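Local coordinates for cellulase (Uncultured bacterium, PDB 6XSO), which probably hydrolyses beta-1,4-glucan and related plant cell-wall polysaccharides as a broad-specificity endoglucanase of glycoside hydrolase family 5, subfamily 4, at residues V198-S201 / A202-I206; E175-D178 / K179-W183. All blocks are in the same frame, centred on the assembly; numbering follows the deposited sequence.

Contact 1 (V198-S201 / A202-I206); sequences VATS and AYNAI
Ala199 and Tyr203, one helical turn apart, meet through both backbone and side chain. Four successive i to i+4 hydrogen bonds of 2.9 to 3.1 Å run along the chain, from Ala202 N to Val198 O, Tyr203 N to Ala199 O, Asn204 N to Thr200 O and Ala205 N to Ser201 O. The side-chain packing is slight. With CG anti to the carbonyl carbon (chi1 -59°), the Tyr203 ring leans back toward the preceding turn, bringing CD2 to 3.1 Å from Ala199 O, an oblique approach, while CE2 lies 4.4 Å from Ala199 CB. The segments form the first part of helix 196-219, the helix that follows strand 168-171 on the outside of the TIM barrel. It buries its alanines and Tyr203 and leaves Thr200 and Asn204 exposed. On that exposed side a water donates to Thr200 O (2.9 Å) and to Asn204 OD1 (2.8 Å), giving the carbonyl a second donor besides Asn204 N. The polar ends turn to other parts of the chain: Ser201 OG and Asn204 ND2 are hydrogen-bonded to Glu140 N and OE1, respectively, and Tyr203 OH to Ala186 N.

Contact 2 (E175-D178 / K179-W183); sequences EMLD and KLNSW
One face of the Trp183 indole is covered by the Leu177 methyl CD1, which makes a CH-pi contact 3.9 Å from the centroid of the six-membered ring and 20° off its normal. At the edge of the same ring, Glu175 OE1 lies near the plane, 3.3 Å from Trp183 CH2, the carboxylate almost upright to the indole (80° between planes). Glu175 OE2 is hydrogen-bonded to His269. The buried Asp178 carboxylate grips the turn. Its CG sits between the backbone N and the carbonyl carbon (chi1 65°), which folds OD1 over the following residues. Two bonds end on Asp178 OD1: Ser182 N at 3.0 Å, from above the carboxylate plane, and Leu180 N, weakly, at 2.9 Å. Ser182 OG donates to the syn lone pair of Asp178 OD2 (2.8 Å), which also accepts Ser187 N. Replacing this carboxylate with the methyl of an alanine would probably leave Ser182 N and Ser187 N without these acceptors and the Ser182 hydroxyl with its bond to Ala189 N but no carboxylate partner. Asn181 N closes a type I beta turn on Asp178 O at 3.0 Å, in the loop after strand 168-171, at the C-terminal barrel end where GH5 active sites lie.

Overall arrangement
Contact 2 comes first along the chain, in the long loop leaving strand 168-171, the fourth of the eight parallel strands that close the barrel; contact 1 follows on helix 196-219, to which that loop leads. Both thus belong to one strand-loop-helix unit of the TIM barrel, on the same side of the chain's centre, with centres about 10 Å apart. They touch at two points: Val198 CG1 lies 3.7 Å from Asp178 OD2, and Ile206 CD1 packs 3.8 Å from Met176 SD. The helix is therefore packed against the loop at Val198 and Ile206. The same loop carries Glu175, whose OE2 is hydrogen-bonded to His269, at the barrel end where TIM-barrel active sites lie.

Contact 1 (V198-S201 / A202-I206)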
loop_
_atom_site.group_PDB
_atom_site.type_symbol
_atom_site.label_atom_id
_atom_site.label_comp_id
_atom_site.label_asym_id
_atom_site.label_seq_id
_atom_site.Cartn_x
_atom_site.Cartn_y
_atom_site.Cartn_z
ATOM N N VAL A 198 -23.407 -7.826 -8.147
ATOM C CA VAL A 198 -22.475 -7.224 -7.204
ATOM C C VAL A 198 -21.054 -7.220 -7.759
ATOM O O VAL A 198 -20.335 -6.219 -7.637
ATOM C CB VAL A 198 -22.560 -7.975 -5.865
ATOM C CG1 VAL A 198 -21.439 -7.522 -4.950
ATOM C CG2 VAL A 198 -23.912 -7.729 -5.218
ATOM N N ALA A 199 -20.623 -8.323 -8.372
ATOM C CA ALA A 199 -19.257 -8.388 -8.892
ATOM C C ALA A 199 -19.029 -7.338 -9.970
ATOM O O ALA A 199 -18.017 -6.619 -9.954
ATOM C CB ALA A 199 -18.956 -9.783 -9.443
ATOM N N THR A 200 -19.960 -7.236 -10.921
ATOM C CA THR A 200 -19.825 -6.268 -12.005
ATOM C C THR A 200 -19.813 -4.848 -11.461
ATOM O O THR A 200 -19.041 -4.000 -11.929
ATOM C CB THR A 200 -20.963 -6.485 -13.011
ATOM O OG1 THR A 200 -20.834 -7.784 -13.603
ATOM C CG2 THR A 200 -20.945 -5.422 -14.094
ATOM N N SER A 201 -20.659 -4.577 -10.460
ATOM C CA SER A 201 -20.688 -3.265 -9.825
ATOM C C SER A 201 -19.356 -2.959 -9.169
ATOM O O SER A 201 -18.850 -1.830 -9.247
ATOM C CB SER A 201 -21.806 -3.248 -8.776
ATOM O OG SER A 201 -21.992 -1.960 -8.213
ATOM N N ALA A 202 -18.773 -3.972 -8.534
ATOM C CA ALA A 202 -17.552 -3.790 -7.759
ATOM C C ALA A 202 -16.378 -3.424 -8.648
ATOM O O ALA A 202 -15.628 -2.493 -8.334
ATOM C CB ALA A 202 -17.274 -5.073 -6.991
ATOM N N TYR A 203 -16.219 -4.116 -9.778
ATOM C CA TYR A 203 -15.100 -3.787 -10.663
ATOM C C TYR A 203 -15.316 -2.457 -11.368
ATOM O O TYR A 203 -14.356 -1.709 -11.579
ATOM C CB TYR A 203 -14.792 -4.950 -11.612
ATOM C CG TYR A 203 -14.435 -6.207 -10.846
ATOM C CD1 TYR A 203 -13.373 -6.231 -9.947
ATOM C CD2 TYR A 203 -15.153 -7.364 -11.003
ATOM C CE1 TYR A 203 -13.065 -7.369 -9.235
ATOM C CE2 TYR A 203 -14.843 -8.508 -10.292
ATOM C CZ TYR A 203 -13.798 -8.506 -9.398
ATOM O OH TYR A 203 -13.484 -9.632 -8.669
ATOM N N ASN A 204 -16.564 -2.108 -11.700
ATOM C CA ASN A 204 -16.817 -0.763 -12.207
ATOM C C ASN A 204 -16.408 0.295 -11.182
ATOM O O ASN A 204 -15.865 1.350 -11.546
ATOM C CB ASN A 204 -18.297 -0.592 -12.540
ATOM C CG ASN A 204 -18.695 -1.255 -13.850
ATOM O OD1 ASN A 204 -17.862 -1.800 -14.583
ATOM N ND2 ASN A 204 -19.992 -1.224 -14.149
ATOM N N ALA A 205 -16.702 0.048 -9.900
ATOM C CA ALA A 205 -16.350 1.003 -8.844
ATOM C C ALA A 205 -14.837 1.102 -8.650
ATOM O O ALA A 205 -14.297 2.206 -8.536
ATOM C CB ALA A 205 -17.020 0.608 -7.529
ATOM N N ILE A 206 -14.148 -0.046 -8.580
ATOM C CA ILE A 206 -12.687 -0.032 -8.505
ATOM C C ILE A 206 -12.129 0.812 -9.638
ATOM O O ILE A 206 -11.276 1.682 -9.434
ATOM C CB ILE A 206 -12.121 -1.465 -8.547
ATOM C CG1 ILE A 206 -12.435 -2.215 -7.251
ATOM C CG2 ILE A 206 -10.600 -1.399 -8.841
ATOM C CD1 ILE A 206 -11.632 -1.783 -6.064
HETATM O O HOH W 1 -17.594 -4.583 -14.404
#

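Contact 2 (E175-D178 / K179-W183)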
loop_
_atom_site.group_PDB
_atom_site.type_symbol
_atom_site.label_atom_id
_atom_site.label_comp_id
_atom_site.label_asym_id
_atom_site.label_seq_id
_atom_site.Cartn_x
_atom_site.Cartn_y
_atom_site.Cartn_z
ATOM N N GLU A 175 -7.636 -1.465 0.564
ATOM C CA GLU A 175 -8.282 -2.770 0.398
ATOM C C GLU A 175 -9.780 -2.511 0.270
ATOM O O GLU A 175 -10.540 -2.633 1.234
ATOM C CB GLU A 175 -7.937 -3.732 1.563
ATOM C CG GLU A 175 -6.498 -4.238 1.489
ATOM C CD GLU A 175 -6.105 -5.160 2.607
ATOM O OE1 GLU A 175 -6.837 -5.304 3.598
ATOM O OE2 GLU A 175 -5.023 -5.779 2.493
ATOM N N MET A 176 -10.198 -2.111 -0.925
ATOM C CA MET A 176 -11.587 -1.737 -1.153
ATOM C C MET A 176 -12.408 -2.996 -1.416
ATOM O O MET A 176 -12.071 -3.798 -2.296
ATOM C CB MET A 176 -11.690 -0.796 -2.359
ATOM C CG MET A 176 -12.989 -0.034 -2.368
ATOM S SD MET A 176 -13.375 0.838 -3.888
ATOM C CE MET A 176 -11.881 1.757 -4.224
ATOM N N LEU A 177 -13.501 -3.148 -0.675
ATOM C CA LEU A 177 -14.365 -4.320 -0.734
ATOM C C LEU A 177 -15.765 -3.913 -1.170
ATOM O O LEU A 177 -16.147 -2.741 -1.094
ATOM C CB LEU A 177 -14.458 -4.997 0.641
ATOM C CG LEU A 177 -13.152 -5.237 1.394
ATOM C CD1 LEU A 177 -13.398 -5.940 2.721
ATOM C CD2 LEU A 177 -12.163 -6.027 0.546
ATOM N N ASP A 178 -16.535 -4.905 -1.624
ATOM C CA ASP A 178 -17.936 -4.703 -1.966
ATOM C C ASP A 178 -18.743 -4.495 -0.689
ATOM O O ASP A 178 -18.217 -4.494 0.426
ATOM C CB ASP A 178 -18.437 -5.856 -2.842
ATOM C CG ASP A 178 -18.453 -7.191 -2.123
ATOM O OD1 ASP A 178 -18.459 -7.215 -0.876
ATOM O OD2 ASP A 178 -18.468 -8.232 -2.816
ATOM N N LYS A 179 -20.050 -4.282 -0.852
ATOM C CA LYS A 179 -20.875 -4.000 0.310
ATOM C C LYS A 179 -21.082 -5.212 1.193
ATOM O O LYS A 179 -21.628 -5.059 2.292
ATOM C CB LYS A 179 -22.235 -3.423 -0.113
ATOM C CG LYS A 179 -23.217 -4.393 -0.712
ATOM C CD LYS A 179 -24.491 -3.690 -1.135
ATOM C CE LYS A 179 -25.396 -4.624 -1.886
ATOM N NZ LYS A 179 -26.656 -3.923 -2.309
ATOM N N LEU A 180 -20.679 -6.395 0.732
ATOM C CA LEU A 180 -20.714 -7.623 1.513
ATOM C C LEU A 180 -19.390 -7.892 2.200
ATOM O O LEU A 180 -19.259 -8.917 2.873
ATOM C CB LEU A 180 -21.028 -8.810 0.599
ATOM C CG LEU A 180 -22.216 -8.620 -0.346
ATOM C CD1 LEU A 180 -22.295 -9.788 -1.321
ATOM C CD2 LEU A 180 -23.520 -8.469 0.402
ATOM N N ASN A 181 -18.418 -6.988 2.037
ATOM C CA ASN A 181 -17.095 -7.123 2.627
ATOM C C ASN A 181 -16.407 -8.392 2.143
ATOM O O ASN A 181 -15.715 -9.075 2.900
ATOM C CB ASN A 181 -17.178 -7.038 4.148
ATOM C CG ASN A 181 -17.785 -5.729 4.599
ATOM O OD1 ASN A 181 -17.201 -4.670 4.385
ATOM N ND2 ASN A 181 -18.991 -5.787 5.172
ATOM N N SER A 182 -16.569 -8.690 0.850
ATOM C CA SER A 182 -16.009 -9.915 0.298
ATOM C C SER A 182 -14.497 -9.813 0.131
ATOM O O SER A 182 -13.993 -8.900 -0.533
ATOM C CB SER A 182 -16.589 -10.180 -1.094
ATOM O OG SER A 182 -17.985 -10.361 -1.083
ATOM N N TRP A 183 -13.779 -10.781 0.697
ATOM C CA TRP A 183 -12.372 -10.980 0.374
ATOM C C TRP A 183 -12.255 -11.862 -0.872
ATOM O O TRP A 183 -13.236 -12.418 -1.371
ATOM C CB TRP A 183 -11.612 -11.563 1.587
ATOM C CG TRP A 183 -11.608 -10.594 2.736
ATOM C CD1 TRP A 183 -12.373 -10.654 3.868
ATOM C CD2 TRP A 183 -10.849 -9.389 2.827
ATOM N NE1 TRP A 183 -12.136 -9.563 4.657
ATOM C CE2 TRP A 183 -11.189 -8.775 4.053
ATOM C CE3 TRP A 183 -9.866 -8.795 2.028
ATOM C CZ2 TRP A 183 -10.612 -7.580 4.474
ATOM C CZ3 TRP A 183 -9.303 -7.595 2.441
ATOM C CH2 TRP A 183 -9.675 -7.001 3.654
HETATM O O HOH W 2 -16.769 -2.598 2.230
#